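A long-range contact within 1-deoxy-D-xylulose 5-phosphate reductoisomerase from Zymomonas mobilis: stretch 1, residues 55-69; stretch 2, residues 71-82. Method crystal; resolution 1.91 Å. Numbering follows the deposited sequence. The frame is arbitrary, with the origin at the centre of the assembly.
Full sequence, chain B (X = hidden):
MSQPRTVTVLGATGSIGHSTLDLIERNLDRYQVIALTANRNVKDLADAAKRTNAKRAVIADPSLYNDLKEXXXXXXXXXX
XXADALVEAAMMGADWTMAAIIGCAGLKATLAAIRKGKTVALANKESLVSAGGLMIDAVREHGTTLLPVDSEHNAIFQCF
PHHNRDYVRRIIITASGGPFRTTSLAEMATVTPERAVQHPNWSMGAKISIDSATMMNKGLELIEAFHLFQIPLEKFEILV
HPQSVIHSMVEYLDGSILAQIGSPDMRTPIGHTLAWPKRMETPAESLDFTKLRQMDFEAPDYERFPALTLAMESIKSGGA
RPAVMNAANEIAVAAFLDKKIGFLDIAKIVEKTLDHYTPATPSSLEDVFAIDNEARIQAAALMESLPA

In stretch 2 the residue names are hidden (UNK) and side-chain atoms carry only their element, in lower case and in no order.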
ATOM      1  N   LYS B  55       9.856  35.417  -7.625  1.00 24.81           N
ATOM      2  CA  LYS B  55      10.097  36.331  -8.730  1.00 24.61           C
ATOM      3  C   LYS B  55       8.860  37.167  -9.020  1.00 22.16           C
ATOM      4  O   LYS B  55       8.960  38.317  -9.438  1.00 23.20           O
ATOM      5  CB  LYS B  55      10.504  35.556  -9.985  1.00 27.57           C
ATOM      6  CG  LYS B  55      10.786  36.451 -11.181  1.00 32.33           C
ATOM      7  CD  LYS B  55      11.206  35.651 -12.399  1.00 37.01           C
ATOM      8  CE  LYS B  55      11.412  36.561 -13.602  1.00 38.47           C
ATOM      9  NZ  LYS B  55      11.789  35.795 -14.822  1.00 41.55           N
ATOM     10  N   ARG B  56       7.689  36.596  -8.782  1.00 20.15           N
ATOM     11  CA  ARG B  56       6.454  37.319  -9.043  1.00 18.74           C
ATOM     12  C   ARG B  56       5.317  36.858  -8.148  1.00 17.39           C
ATOM     13  O   ARG B  56       5.241  35.687  -7.784  1.00 17.27           O
ATOM     14  CB  ARG B  56       6.053  37.135 -10.509  1.00 19.74           C
ATOM     15  CG  ARG B  56       4.786  37.877 -10.910  1.00 19.47           C
ATOM     16  CD  ARG B  56       4.459  37.624 -12.371  1.00 20.09           C
ATOM     17  NE  ARG B  56       5.588  37.946 -13.238  1.00 17.94           N
ATOM     18  CZ  ARG B  56       5.603  37.750 -14.551  1.00 20.53           C
ATOM     19  NH1 ARG B  56       4.543  37.233 -15.160  1.00 17.80           N
ATOM     20  NH2 ARG B  56       6.685  38.061 -15.254  1.00 20.82           N
ATOM     21  N   ALA B  57       4.443  37.793  -7.794  1.00 16.90           N
ATOM     22  CA  ALA B  57       3.278  37.510  -6.967  1.00 16.75           C
ATOM     23  C   ALA B  57       2.066  38.046  -7.715  1.00 18.93           C
ATOM     24  O   ALA B  57       2.060  39.191  -8.168  1.00 17.63           O
ATOM     25  CB  ALA B  57       3.406  38.195  -5.615  1.00 19.65           C
ATOM     26  N   VAL B  58       1.035  37.224  -7.847  1.00 18.90           N
ATOM     27  CA  VAL B  58      -0.152  37.652  -8.565  1.00 17.56           C
ATOM     28  C   VAL B  58      -1.401  37.583  -7.715  1.00 19.22           C
ATOM     29  O   VAL B  58      -1.701  36.553  -7.111  1.00 18.09           O
ATOM     30  CB  VAL B  58      -0.378  36.796  -9.826  1.00 16.35           C
ATOM     31  CG1 VAL B  58      -1.516  37.375 -10.653  1.00 17.78           C
ATOM     32  CG2 VAL B  58       0.893  36.732 -10.650  1.00 17.06           C
ATOM     33  N   ILE B  59      -2.124  38.695  -7.654  1.00 19.62           N
ATOM     34  CA  ILE B  59      -3.371  38.731  -6.913  1.00 20.46           C
ATOM     35  C   ILE B  59      -4.459  38.655  -7.988  1.00 21.23           C
ATOM     36  O   ILE B  59      -4.497  39.468  -8.908  1.00 22.14           O
ATOM     37  CB  ILE B  59      -3.486  40.028  -6.068  1.00 20.71           C
ATOM     38  CG1 ILE B  59      -4.676  39.918  -5.113  1.00 19.20           C
ATOM     39  CG2 ILE B  59      -3.601  41.250  -6.972  1.00 20.80           C
ATOM     40  CD1 ILE B  59      -4.507  38.845  -4.063  1.00 17.97           C
ATOM     41  N   ALA B  60      -5.322  37.651  -7.885  1.00 21.58           N
ATOM     42  CA  ALA B  60      -6.383  37.438  -8.864  1.00 22.93           C
ATOM     43  C   ALA B  60      -7.308  38.632  -9.062  1.00 24.51           C
ATOM     44  O   ALA B  60      -7.649  38.986 -10.189  1.00 23.40           O
ATOM     45  CB  ALA B  60      -7.201  36.211  -8.474  1.00 20.77           C
ATOM     46  N   ASP B  61      -7.715  39.244  -7.959  1.00 26.01           N
ATOM     47  CA  ASP B  61      -8.619  40.383  -8.004  1.00 28.15           C
ATOM     48  C   ASP B  61      -7.909  41.645  -8.500  1.00 27.35           C
ATOM     49  O   ASP B  61      -7.046  42.192  -7.814  1.00 26.71           O
ATOM     50  CB  ASP B  61      -9.194  40.617  -6.607  1.00 31.80           C
ATOM     51  CG  ASP B  61     -10.443  41.459  -6.630  1.00 35.99           C
ATOM     52  OD1 ASP B  61     -10.379  42.591  -7.153  1.00 37.65           O
ATOM     53  OD2 ASP B  61     -11.487  40.986  -6.127  1.00 37.88           O
ATOM     54  N   PRO B  62      -8.270  42.129  -9.700  1.00 27.47           N
ATOM     55  CA  PRO B  62      -7.633  43.333 -10.245  1.00 27.48           C
ATOM     56  C   PRO B  62      -7.774  44.524  -9.309  1.00 27.28           C
ATOM     57  O   PRO B  62      -6.910  45.398  -9.265  1.00 27.80           O
ATOM     58  CB  PRO B  62      -8.376  43.552 -11.563  1.00 27.42           C
ATOM     59  CG  PRO B  62      -8.780  42.172 -11.958  1.00 28.36           C
ATOM     60  CD  PRO B  62      -9.259  41.591 -10.648  1.00 26.80           C
ATOM     61  N   SER B  63      -8.869  44.546  -8.557  1.00 28.32           N
ATOM     62  CA  SER B  63      -9.157  45.630  -7.623  1.00 28.91           C
ATOM     63  C   SER B  63      -8.111  45.743  -6.521  1.00 28.56           C
ATOM     64  O   SER B  63      -7.983  46.785  -5.882  1.00 28.25           O
ATOM     65  CB  SER B  63     -10.532  45.414  -6.980  1.00 31.17           C
ATOM     66  OG  SER B  63     -11.515  45.076  -7.949  1.00 33.74           O
ATOM     67  N   LEU B  64      -7.359  44.671  -6.300  1.00 27.93           N
ATOM     68  CA  LEU B  64      -6.354  44.668  -5.245  1.00 28.55           C
ATOM     69  C   LEU B  64      -4.922  44.862  -5.732  1.00 28.42           C
ATOM     70  O   LEU B  64      -3.984  44.762  -4.944  1.00 27.34           O
ATOM     71  CB  LEU B  64      -6.445  43.360  -4.447  1.00 29.31           C
ATOM     72  CG  LEU B  64      -7.807  43.021  -3.828  1.00 29.28           C
ATOM     73  CD1 LEU B  64      -7.721  41.689  -3.098  1.00 29.75           C
ATOM     74  CD2 LEU B  64      -8.231  44.125  -2.867  1.00 28.51           C
ATOM     75  N   TYR B  65      -4.748  45.152  -7.017  1.00 28.81           N
ATOM     76  CA  TYR B  65      -3.404  45.331  -7.559  1.00 30.95           C
ATOM     77  C   TYR B  65      -2.564  46.363  -6.813  1.00 32.36           C
ATOM     78  O   TYR B  65      -1.386  46.128  -6.549  1.00 32.09           O
ATOM     79  CB  TYR B  65      -3.460  45.707  -9.041  1.00 31.99           C
ATOM     80  CG  TYR B  65      -2.088  45.866  -9.661  1.00 34.40           C
ATOM     81  CD1 TYR B  65      -1.178  44.808  -9.672  1.00 35.27           C
ATOM     82  CD2 TYR B  65      -1.695  47.076 -10.228  1.00 36.35           C
ATOM     83  CE1 TYR B  65       0.091  44.952 -10.232  1.00 36.53           C
ATOM     84  CE2 TYR B  65      -0.426  47.231 -10.792  1.00 38.15           C
ATOM     85  CZ  TYR B  65       0.459  46.165 -10.791  1.00 37.80           C
ATOM     86  OH  TYR B  65       1.709  46.318 -11.353  1.00 37.96           O
ATOM     87  N   ASN B  66      -3.163  47.504  -6.478  1.00 34.29           N
ATOM     88  CA  ASN B  66      -2.440  48.555  -5.766  1.00 34.87           C
ATOM     89  C   ASN B  66      -1.940  48.093  -4.404  1.00 33.69           C
ATOM     90  O   ASN B  66      -0.788  48.335  -4.046  1.00 34.11           O
ATOM     91  CB  ASN B  66      -3.320  49.798  -5.591  1.00 36.25           C
ATOM     92  CG  ASN B  66      -3.506  50.568  -6.884  1.00 38.12           C
ATOM     93  OD1 ASN B  66      -2.538  50.880  -7.575  1.00 39.78           O
ATOM     94  ND2 ASN B  66      -4.753  50.885  -7.211  1.00 41.19           N
ATOM     95  N   ASP B  67      -2.806  47.432  -3.644  1.00 34.31           N
ATOM     96  CA  ASP B  67      -2.417  46.950  -2.326  1.00 34.62           C
ATOM     97  C   ASP B  67      -1.214  46.021  -2.438  1.00 34.37           C
ATOM     98  O   ASP B  67      -0.286  46.094  -1.632  1.00 34.36           O
ATOM     99  CB  ASP B  67      -3.580  46.216  -1.650  1.00 36.41           C
ATOM    100  CG  ASP B  67      -4.783  47.115  -1.418  1.00 38.02           C
ATOM    101  OD1 ASP B  67      -4.595  48.343  -1.289  1.00 38.15           O
ATOM    102  OD2 ASP B  67      -5.917  46.593  -1.350  1.00 38.61           O
ATOM    103  N   LEU B  68      -1.221  45.158  -3.449  1.00 34.22           N
ATOM    104  CA  LEU B  68      -0.119  44.223  -3.644  1.00 34.13           C
ATOM    105  C   LEU B  68       1.196  44.940  -3.938  1.00 35.55           C
ATOM    106  O   LEU B  68       2.221  44.646  -3.321  1.00 35.61           O
ATOM    107  CB  LEU B  68      -0.437  43.240  -4.781  1.00 33.31           C
ATOM    108  CG  LEU B  68       0.631  42.174  -5.065  1.00 31.95           C
ATOM    109  CD1 LEU B  68       0.954  41.414  -3.782  1.00 30.77           C
ATOM    110  CD2 LEU B  68       0.140  41.216  -6.142  1.00 31.00           C
ATOM    111  N   LYS B  69       1.171  45.881  -4.878  1.00 36.50           N
ATOM    112  CA  LYS B  69       2.381  46.613  -5.232  1.00 38.63           C
ATOM    113  C   LYS B  69       2.989  47.309  -4.016  1.00 38.83           C
ATOM    114  O   LYS B  69       4.207  47.309  -3.833  1.00 37.71           O
ATOM    115  CB  LYS B  69       2.083  47.649  -6.318  1.00 40.28           C
ATOM    116  CG  LYS B  69       3.311  48.435  -6.752  1.00 43.42           C
ATOM    117  CD  LYS B  69       2.963  49.506  -7.774  1.00 46.03           C
ATOM    118  CE  LYS B  69       4.198  50.313  -8.157  1.00 46.20           C
ATOM    119  NZ  LYS B  69       3.873  51.422  -9.092  1.00 46.66           N
ATOM    120  N   UNK B  71       2.608  46.476  -0.836  1.00 39.00           N
ATOM    121  CA  UNK B  71       3.120  45.462   0.075  1.00 38.17           C
ATOM    122  C   UNK B  71       4.493  44.960  -0.352  1.00 37.34           C
ATOM    123  O   UNK B  71       5.310  44.583   0.485  1.00 38.73           O
ATOM    124  c   UNK B  71       2.146  44.297   0.150  1.00 37.52           C
ATOM    125  N   UNK B  72       4.746  44.964  -1.656  1.00 36.94           N
ATOM    126  CA  UNK B  72       6.016  44.488  -2.191  1.00 36.21           C
ATOM    127  C   UNK B  72       7.048  45.593  -2.391  1.00 36.97           C
ATOM    128  O   UNK B  72       8.182  45.326  -2.788  1.00 36.19           O
ATOM    129  c   UNK B  72       5.480  41.508  -2.493  1.00 32.78           C
ATOM    130  c   UNK B  72       4.729  41.923  -4.842  1.00 33.87           C
ATOM    131  c   UNK B  72       4.880  42.526  -3.452  1.00 34.26           C
ATOM    132  c   UNK B  72       5.782  43.763  -3.519  1.00 35.89           C
ATOM    133  N   UNK B  73       6.657  46.832  -2.119  1.00 37.54           N
ATOM    134  CA  UNK B  73       7.575  47.952  -2.278  1.00 38.50           C
ATOM    135  C   UNK B  73       8.847  47.708  -1.468  1.00 39.00           C
ATOM    136  O   UNK B  73       8.783  47.330  -0.297  1.00 39.50           O
ATOM    137  c   UNK B  73       6.903  49.242  -1.826  1.00 39.04           C
ATOM    138  N   UNK B  74       9.999  47.914  -2.101  1.00 38.78           N
ATOM    139  CA  UNK B  74      11.263  47.717  -1.415  1.00 38.70           C
ATOM    140  C   UNK B  74      11.893  46.364  -1.674  1.00 38.88           C
ATOM    141  O   UNK B  74      13.085  46.168  -1.426  1.00 39.00           O
ATOM    142  N   UNK B  75      11.096  45.424  -2.175  1.00 38.58           N
ATOM    143  CA  UNK B  75      11.586  44.082  -2.467  1.00 37.67           C
ATOM    144  C   UNK B  75      11.884  43.929  -3.952  1.00 37.68           C
ATOM    145  O   UNK B  75      11.829  44.895  -4.715  1.00 38.09           O
ATOM    146  o   UNK B  75       9.405  43.092  -2.888  1.00 35.38           O
ATOM    147  c   UNK B  75      10.549  43.035  -2.051  1.00 37.48           C
ATOM    148  N   UNK B  76      12.201  42.704  -4.354  1.00 36.34           N
ATOM    149  CA  UNK B  76      12.506  42.408  -5.744  1.00 36.31           C
ATOM    150  C   UNK B  76      11.424  41.516  -6.345  1.00 34.91           C
ATOM    151  O   UNK B  76      11.604  40.933  -7.413  1.00 36.00           O
ATOM    152  c   UNK B  76      13.872  41.727  -5.844  1.00 37.43           C
ATOM    153  o   UNK B  76      13.984  40.683  -4.892  1.00 40.73           O
ATOM    154  N   UNK B  77      10.296  41.421  -5.648  1.00 32.97           N
ATOM    155  CA  UNK B  77       9.177  40.608  -6.103  1.00 31.00           C
ATOM    156  C   UNK B  77       8.298  41.388  -7.076  1.00 31.24           C
ATOM    157  O   UNK B  77       7.808  42.470  -6.751  1.00 31.06           O
ATOM    158  c   UNK B  77       7.150  39.292  -5.436  1.00 28.82           C
ATOM    159  c   UNK B  77       8.293  40.159  -4.924  1.00 30.04           C
ATOM    160  c   UNK B  77       9.126  39.400  -3.903  1.00 27.45           C
ATOM    161  N   UNK B  78       8.103  40.834  -8.269  1.00 30.30           N
ATOM    162  CA  UNK B  78       7.269  41.464  -9.285  1.00 30.44           C
ATOM    163  C   UNK B  78       5.814  41.368  -8.845  1.00 28.93           C
ATOM    164  O   UNK B  78       5.400  40.365  -8.264  1.00 29.35           O
ATOM    165  c   UNK B  78       8.999  40.003 -12.470  1.00 38.37           C
ATOM    166  o   UNK B  78      10.089  39.399 -12.571  1.00 40.68           O
ATOM    167  c   UNK B  78       8.792  40.940 -11.290  1.00 35.60           C
ATOM    168  o   UNK B  78       8.076  39.875 -13.303  1.00 38.38           O
ATOM    169  c   UNK B  78       7.435  40.754 -10.631  1.00 32.50           C
ATOM    170  N   UNK B  79       5.044  42.413  -9.122  1.00 27.50           N
ATOM    171  CA  UNK B  79       3.634  42.440  -8.757  1.00 24.63           C
ATOM    172  C   UNK B  79       2.752  42.400  -9.999  1.00 23.51           C
ATOM    173  O   UNK B  79       3.032  43.069 -10.993  1.00 23.77           O
ATOM    174  c   UNK B  79       3.333  43.686  -7.946  1.00 26.23           C
ATOM    175  N   UNK B  80       1.690  41.604  -9.943  1.00 21.92           N
ATOM    176  CA  UNK B  80       0.762  41.495 -11.063  1.00 21.36           C
ATOM    177  C   UNK B  80      -0.627  41.194 -10.525  1.00 21.09           C
ATOM    178  O   UNK B  80      -0.781  40.820  -9.362  1.00 21.45           O
ATOM    179  c   UNK B  80       1.215  40.398 -12.023  1.00 20.83           C
ATOM    180  N   UNK B  81      -1.639  41.368 -11.366  1.00 20.62           N
ATOM    181  CA  UNK B  81      -3.015  41.115 -10.948  1.00 21.73           C
ATOM    182  C   UNK B  81      -3.916  40.816 -12.137  1.00 21.26           C
ATOM    183  O   UNK B  81      -3.576  41.125 -13.278  1.00 21.20           O
ATOM    184  c   UNK B  81      -3.552  42.325 -10.180  1.00 22.41           C
ATOM    185  N   UNK B  82      -5.069  40.212 -11.861  1.00 21.45           N
ATOM    186  CA  UNK B  82      -6.008  39.896 -12.924  1.00 20.45           C
ATOM    187  C   UNK B  82      -5.939  38.460 -13.399  1.00 21.29           C
ATOM    188  O   UNK B  82      -4.940  37.772 -13.184  1.00 20.60           O
TER
HETATM  189  O   HOH W   1      11.584  39.203  -9.386  1.00 33.80           O

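Position 71 has one side-chain carbon. Its backbone N donates to Asp 67 O at 3.0 Å, as in a helix. This is Ala 71.

Position 72 has four carbons, forked at the second. One end carbon lies 4.0 Å from Ala 57 CB and 4.0 Å from Leu 68 CD1. The backbone N donates to Leu 68 O at 3.0 Å. It is Leu 72.

Position 73 has one side-chain carbon and is exposed. Its backbone N lies 3.0 Å from Lys 69 O. It is Ala 73.

Position 74 has no side-chain atoms. Its phi is 97°, and a CB would jam against the carbonyl O of Ala 73. It is Gly 74.

Position 75 has one carbon, then one oxygen. The oxygen donates to Leu 72 O at 2.5 Å, and nothing of stretch 1 is in contact. It is Ser 75.

Position 76 also has one carbon, then one oxygen. Water 1 donates to its backbone O at 2.6 Å and to Lys 55 O at 2.8 Å. It is Ser 76.

Position 77 has three carbons, the first carrying the other two. One of the two lies 3.9 Å from Ala 57 CB. It is Val 77.

Position 78 has three carbons, the third carrying two oxygens. One oxygen lies 3.0 Å from Arg 56 NH2 and 3.1 Å from Arg 56 NE. This salt bridge and the chain length give Glu 78.

Position 79 has one carbon, 4.2 Å from Leu 68 CG and 4.2 Å from Tyr 65 CE1. It is Ala 79.

Position 80 has one carbon, 3.9 Å from Val 58 CG2. It is Ala 80.

Position 81 has one carbon, 3.4 Å from Ile 59 CG2 and 3.5 Å from Tyr 65 CD1. It is Ala 81.

Position 82 has no side-chain atoms. With phi 99°, a CB would jam against the carbonyl O of Ala 81. It is Gly 82.

The contact is a parallel strand pair, 56-59 with 78-81. Glu 78 N donates to Lys 55 O at 2.9 Å, and Ala 57 N to Glu 78 O at 2.8 Å. Gly 82 N ends the ladder on Ile 59 O at 3.1 Å. Ala 79 and Ala 81 share a sheet face with Ala 57 and Ile 59. Ala 79 CB packs against Tyr 65 and Leu 68, and Ala 81 CB against Tyr 65.

Stretch 2 (71-82) ALAGSSVEAAAG
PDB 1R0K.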